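Local structure of endoglucanase (Thermotoga maritima, 1VHO) at residues F230-E233 with D238-E241; M226-A231 with K306-P311. The protein is of uncertain function but is probably a metal-dependent aminopeptidase that uses two divalent metal ions. All coordinates share one frame; numbering follows the deposited sequence.

Contact 1: F230-E233 with D238-E241; sequences FASE and DHIE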
loop_
_atom_site.group_PDB
_atom_site.type_symbol
_atom_site.label_atom_id
_atom_site.label_comp_id
_atom_site.label_asym_id
_atom_site.label_seq_id
_atom_site.Cartn_x
_atom_site.Cartn_y
_atom_site.Cartn_z
ATOM N N PHE A 230 4.182 -9.341 9.318
ATOM C CA PHE A 230 3.457 -10.422 10.023
ATOM C C PHE A 230 4.511 -11.386 10.570
ATOM O O PHE A 230 4.706 -11.465 11.775
ATOM C CB PHE A 230 2.400 -11.146 9.216
ATOM C CG PHE A 230 1.424 -11.918 10.088
ATOM C CD1 PHE A 230 0.600 -11.242 10.978
ATOM C CD2 PHE A 230 1.370 -13.295 10.028
ATOM C CE1 PHE A 230 -0.266 -11.952 11.804
ATOM C CE2 PHE A 230 0.520 -14.014 10.870
ATOM C CZ PHE A 230 -0.295 -13.338 11.759
ATOM N N ALA A 231 5.210 -12.022 9.636
ATOM C CA ALA A 231 6.236 -13.004 10.036
ATOM C C ALA A 231 7.516 -12.340 10.489
ATOM O O ALA A 231 7.828 -11.192 10.206
ATOM C CB ALA A 231 6.517 -13.927 8.863
ATOM N N SER A 232 8.218 -13.028 11.410
ATOM C CA SER A 232 9.489 -12.456 11.868
ATOM C C SER A 232 10.572 -13.168 11.086
ATOM O O SER A 232 10.264 -14.217 10.493
ATOM C CB SER A 232 9.615 -12.568 13.377
ATOM O OG SER A 232 8.982 -11.436 13.985
ATOM N N GLU A 233 11.734 -12.553 10.873
ATOM C CA GLU A 233 12.729 -13.348 10.100
ATOM C C GLU A 233 13.647 -13.977 11.149
ATOM O O GLU A 233 13.754 -13.401 12.224
ATOM C CB GLU A 233 13.540 -12.474 9.156
ATOM N N ASP A 238 8.066 -15.894 15.749
ATOM C CA ASP A 238 6.866 -15.246 15.228
ATOM C C ASP A 238 5.924 -14.939 16.400
ATOM O O ASP A 238 5.627 -15.839 17.195
ATOM C CB ASP A 238 6.146 -16.127 14.228
ATOM C CG ASP A 238 6.659 -16.150 12.811
ATOM O OD1 ASP A 238 7.761 -15.651 12.499
ATOM O OD2 ASP A 238 5.926 -16.668 11.924
ATOM N N HIS A 239 5.434 -13.708 16.528
ATOM C CA HIS A 239 4.545 -13.375 17.618
ATOM C C HIS A 239 3.498 -12.325 17.224
ATOM O O HIS A 239 2.564 -12.047 17.984
ATOM C CB HIS A 239 5.366 -12.890 18.825
ATOM C CG HIS A 239 6.159 -11.644 18.541
ATOM N ND1 HIS A 239 7.356 -11.618 17.885
ATOM C CD2 HIS A 239 5.830 -10.353 18.784
ATOM C CE1 HIS A 239 7.747 -10.355 17.723
ATOM N NE2 HIS A 239 6.853 -9.577 18.278
ATOM N N ILE A 240 3.590 -11.768 16.034
ATOM C CA ILE A 240 2.604 -10.747 15.635
ATOM C C ILE A 240 1.252 -11.347 15.369
ATOM O O ILE A 240 1.117 -12.386 14.701
ATOM C CB ILE A 240 3.115 -9.978 14.390
ATOM C CG1 ILE A 240 4.449 -9.279 14.701
ATOM C CG2 ILE A 240 2.060 -8.977 13.920
ATOM C CD1 ILE A 240 4.401 -8.269 15.812
ATOM N N GLU A 241 0.184 -10.677 15.828
ATOM C CA GLU A 241 -1.173 -11.125 15.611
ATOM C C GLU A 241 -2.059 -9.968 15.090
ATOM O O GLU A 241 -1.854 -8.825 15.513
ATOM C CB GLU A 241 -1.850 -11.589 16.914
ATOM C CG GLU A 241 -1.158 -12.728 17.653
ATOM C CD GLU A 241 -1.953 -13.145 18.878
ATOM O OE1 GLU A 241 -3.178 -13.376 18.787
ATOM O OE2 GLU A 241 -1.375 -13.206 19.984
HETATM O O HOH W 1 5.926 -12.148 14.134
HETATM O O HOH W 2 3.078 -13.598 13.335
#
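Ser232 and Asp238 make the single direct hydrogen bond between 230-233 and 238-241: Ser232 N donates to Asp238 OD1 over 2.9 Å, nearly straight at 164°, reaching the oxygen from above the carboxylate plane. The aspartate can reach back because its CG stands beside its own backbone N (chi1 -81°). At the other end the Phe230 ring lies obliquely against the backbone of Ile240, with Phe230 CE1 3.2 Å from Ile240 O, while Phe230 CD1 meets the methyl Ile240 CG2 at 4.0 Å. Two waters fill the middle. One donates to Phe230 O (2.7 Å) and to Ser232 OG, and accepts from His239 N at 2.9 Å. The second joins Phe230 O to Ile240 O (2.7 Å to the latter) and rests over the centre of the Phe230 ring. Further out, the 238-241 side is anchored by His239 NE2 on the carbonyl of Glu275, by Gln274 on Glu241 O, and by a Glu241-Lys244 salt bridge. Two carbonyl oxygens that could not bond to each other are thus bridged by water, and polar closure of the loop relies on two waters as well as one direct bond to a carboxylate, probably ionised.

Contact 2: M226-A231 with K306-P311; sequences MDVTFA and KYMHTP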
loop_
_atom_site.group_PDB
_atom_site.type_symbol
_atom_site.label_atom_id
_atom_site.label_comp_id
_atom_site.label_asym_id
_atom_site.label_seq_id
_atom_site.Cartn_x
_atom_site.Cartn_y
_atom_site.Cartn_z
HETATM N N MSE A 226 5.028 4.153 6.792
HETATM C CA MSE A 226 4.101 3.061 7.028
HETATM C C MSE A 226 4.574 1.808 6.283
HETATM O O MSE A 226 4.991 1.924 5.126
HETATM C CB MSE A 226 2.738 3.416 6.403
HETATM C CG MSE A 226 2.038 4.643 6.922
HETATM SE SE MSE A 226 1.392 4.316 8.699
HETATM C CE MSE A 226 2.884 4.957 9.714
ATOM N N ASP A 227 4.272 0.659 6.855
ATOM C CA ASP A 227 4.597 -0.587 6.161
ATOM C C ASP A 227 3.624 -1.638 6.705
ATOM O O ASP A 227 2.684 -1.286 7.431
ATOM C CB ASP A 227 6.043 -1.003 6.422
ATOM C CG ASP A 227 6.648 -1.825 5.294
ATOM O OD1 ASP A 227 5.929 -2.420 4.458
ATOM O OD2 ASP A 227 7.893 -1.883 5.218
ATOM N N VAL A 228 3.795 -2.873 6.281
ATOM C CA VAL A 228 2.971 -3.964 6.798
ATOM C C VAL A 228 3.944 -5.083 7.226
ATOM O O VAL A 228 5.083 -5.095 6.729
ATOM C CB VAL A 228 1.961 -4.551 5.796
ATOM C CG1 VAL A 228 0.830 -3.518 5.527
ATOM C CG2 VAL A 228 2.685 -4.875 4.496
ATOM N N THR A 229 3.475 -5.940 8.118
ATOM C CA THR A 229 4.362 -7.050 8.533
ATOM C C THR A 229 3.537 -8.205 9.051
ATOM O O THR A 229 2.357 -8.113 9.354
ATOM C CB THR A 229 5.246 -6.538 9.710
ATOM O OG1 THR A 229 6.322 -7.451 9.958
ATOM C CG2 THR A 229 4.422 -6.441 11.002
ATOM N N PHE A 230 4.182 -9.341 9.318
ATOM C CA PHE A 230 3.457 -10.422 10.023
ATOM C C PHE A 230 4.511 -11.386 10.570
ATOM O O PHE A 230 4.706 -11.465 11.775
ATOM C CB PHE A 230 2.400 -11.146 9.216
ATOM C CG PHE A 230 1.424 -11.918 10.088
ATOM C CD1 PHE A 230 0.600 -11.242 10.978
ATOM C CD2 PHE A 230 1.370 -13.295 10.028
ATOM C CE1 PHE A 230 -0.266 -11.952 11.804
ATOM C CE2 PHE A 230 0.520 -14.014 10.870
ATOM C CZ PHE A 230 -0.295 -13.338 11.759
ATOM N N ALA A 231 5.210 -12.022 9.636
ATOM C CA ALA A 231 6.236 -13.004 10.036
ATOM C C ALA A 231 7.516 -12.340 10.489
ATOM O O ALA A 231 7.828 -11.192 10.206
ATOM C CB ALA A 231 6.517 -13.927 8.863
ATOM N N LYS A 306 -1.922 -10.700 7.166
ATOM C CA LYS A 306 -1.702 -12.144 6.984
ATOM C C LYS A 306 -1.838 -12.496 5.523
ATOM O O LYS A 306 -2.587 -11.844 4.780
ATOM C CB LYS A 306 -2.754 -12.834 7.872
ATOM C CG LYS A 306 -2.467 -14.285 8.221
ATOM C CD LYS A 306 -3.533 -14.793 9.199
ATOM C CE LYS A 306 -3.018 -15.927 10.057
ATOM N NZ LYS A 306 -2.995 -17.230 9.332
ATOM N N TYR A 307 -1.127 -13.502 5.031
ATOM C CA TYR A 307 -1.217 -13.972 3.647
ATOM C C TYR A 307 -0.623 -12.961 2.674
ATOM O O TYR A 307 -1.120 -12.661 1.595
ATOM C CB TYR A 307 -2.625 -14.420 3.230
ATOM C CG TYR A 307 -3.292 -15.288 4.282
ATOM C CD1 TYR A 307 -2.761 -16.496 4.681
ATOM C CD2 TYR A 307 -4.448 -14.812 4.912
ATOM C CE1 TYR A 307 -3.390 -17.247 5.684
ATOM C CE2 TYR A 307 -5.071 -15.535 5.908
ATOM C CZ TYR A 307 -4.521 -16.746 6.293
ATOM O OH TYR A 307 -5.148 -17.468 7.277
HETATM N N MSE A 308 0.505 -12.400 3.108
HETATM C CA MSE A 308 1.275 -11.426 2.370
HETATM C C MSE A 308 1.449 -11.856 0.911
HETATM O O MSE A 308 1.709 -13.034 0.680
HETATM C CB MSE A 308 2.715 -11.409 2.952
HETATM C CG MSE A 308 3.571 -10.329 2.305
HETATM SE SE MSE A 308 3.034 -8.602 2.938
HETATM C CE MSE A 308 3.411 -8.770 4.806
ATOM N N HIS A 309 1.381 -10.921 -0.020
ATOM C CA HIS A 309 1.577 -11.228 -1.423
ATOM C C HIS A 309 0.684 -12.314 -1.985
ATOM O O HIS A 309 1.233 -13.284 -2.574
ATOM C CB HIS A 309 3.051 -11.632 -1.669
ATOM C CG HIS A 309 4.024 -10.571 -1.245
ATOM N ND1 HIS A 309 5.103 -10.846 -0.425
ATOM C CD2 HIS A 309 4.083 -9.248 -1.513
ATOM C CE1 HIS A 309 5.788 -9.740 -0.214
ATOM N NE2 HIS A 309 5.192 -8.761 -0.866
ATOM N N THR A 310 -0.600 -12.338 -1.676
ATOM C CA THR A 310 -1.551 -13.291 -2.266
ATOM C C THR A 310 -2.781 -12.406 -2.620
ATOM O O THR A 310 -2.776 -11.270 -2.176
ATOM C CB THR A 310 -2.064 -14.398 -1.351
ATOM O OG1 THR A 310 -2.883 -13.816 -0.289
ATOM C CG2 THR A 310 -0.929 -15.208 -0.728
ATOM N N PRO A 311 -3.756 -12.898 -3.335
ATOM C CA PRO A 311 -4.945 -12.076 -3.638
ATOM C C PRO A 311 -5.813 -11.886 -2.403
ATOM O O PRO A 311 -6.767 -11.082 -2.413
ATOM C CB PRO A 311 -5.719 -12.918 -4.665
ATOM C CG PRO A 311 -4.632 -13.764 -5.322
ATOM C CD PRO A 311 -3.787 -14.164 -4.082
#
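Lys306 runs across one face of the Phe230 ring, and its aliphatic chain carries the outer half of this contact. Beyond CB, Lys306 CG comes within 4.0 Å of Phe230 CE2, and the same methylene sits over the centre of the Tyr307 ring, 3.6 Å above its plane, so that it is held between two aromatic rings. The chain continues extended through CD to CE, which reaches Phe230 CE2 and CZ, both at 4.1 Å. There a bend (chi4 -78°) turns the tip toward the tyrosine, and Lys306 NZ donates to Tyr307 OH at 3.0 Å. Replacing this lysine with an alanine would probably uncover that face of Phe230 and leave the Tyr307 ring and hydroxyl without their partner. Deeper in, Met308, present as selenomethionine, folds at chi2 and chi3 (73° and 62°) and lays its CE 4.0 Å from Val228 CG2; both side chains also touch Asp172 on helix 171-187. The packing thus joins the end of strand 222-229 to the loop that follows its parallel neighbour, 297-304. Predicted metal ligands Asp227 and His309 lie on these two segments, consistent with the M42 peptidases, whose dinuclear metal site gathers at such strand ends and loops.

In the fold
Both contacts include Phe230 and Ala231 of the chain leaving strand 222-229, and their centres are 10 Å apart. Phe230 takes part in both: the water joining Phe230 O to Ile240 O in contact 1 and the Lys306 chain of contact 2 occupy opposite faces of its ring. Moving outward along the chain from strand 222-229, the surroundings change from partly buried, mainly apolar packing to a water-bridged surface loop. The segments of contact 2 carry two of the predicted metal ligands, and the side chain of Val228 is about 4 Å from that of Asp172 and about 8 Å from that of His67. In contact 1 the side chain of Ala231 is about 10 Å from that of His309, so contact 1 is a surface contact that does not reach the predicted ligands itself.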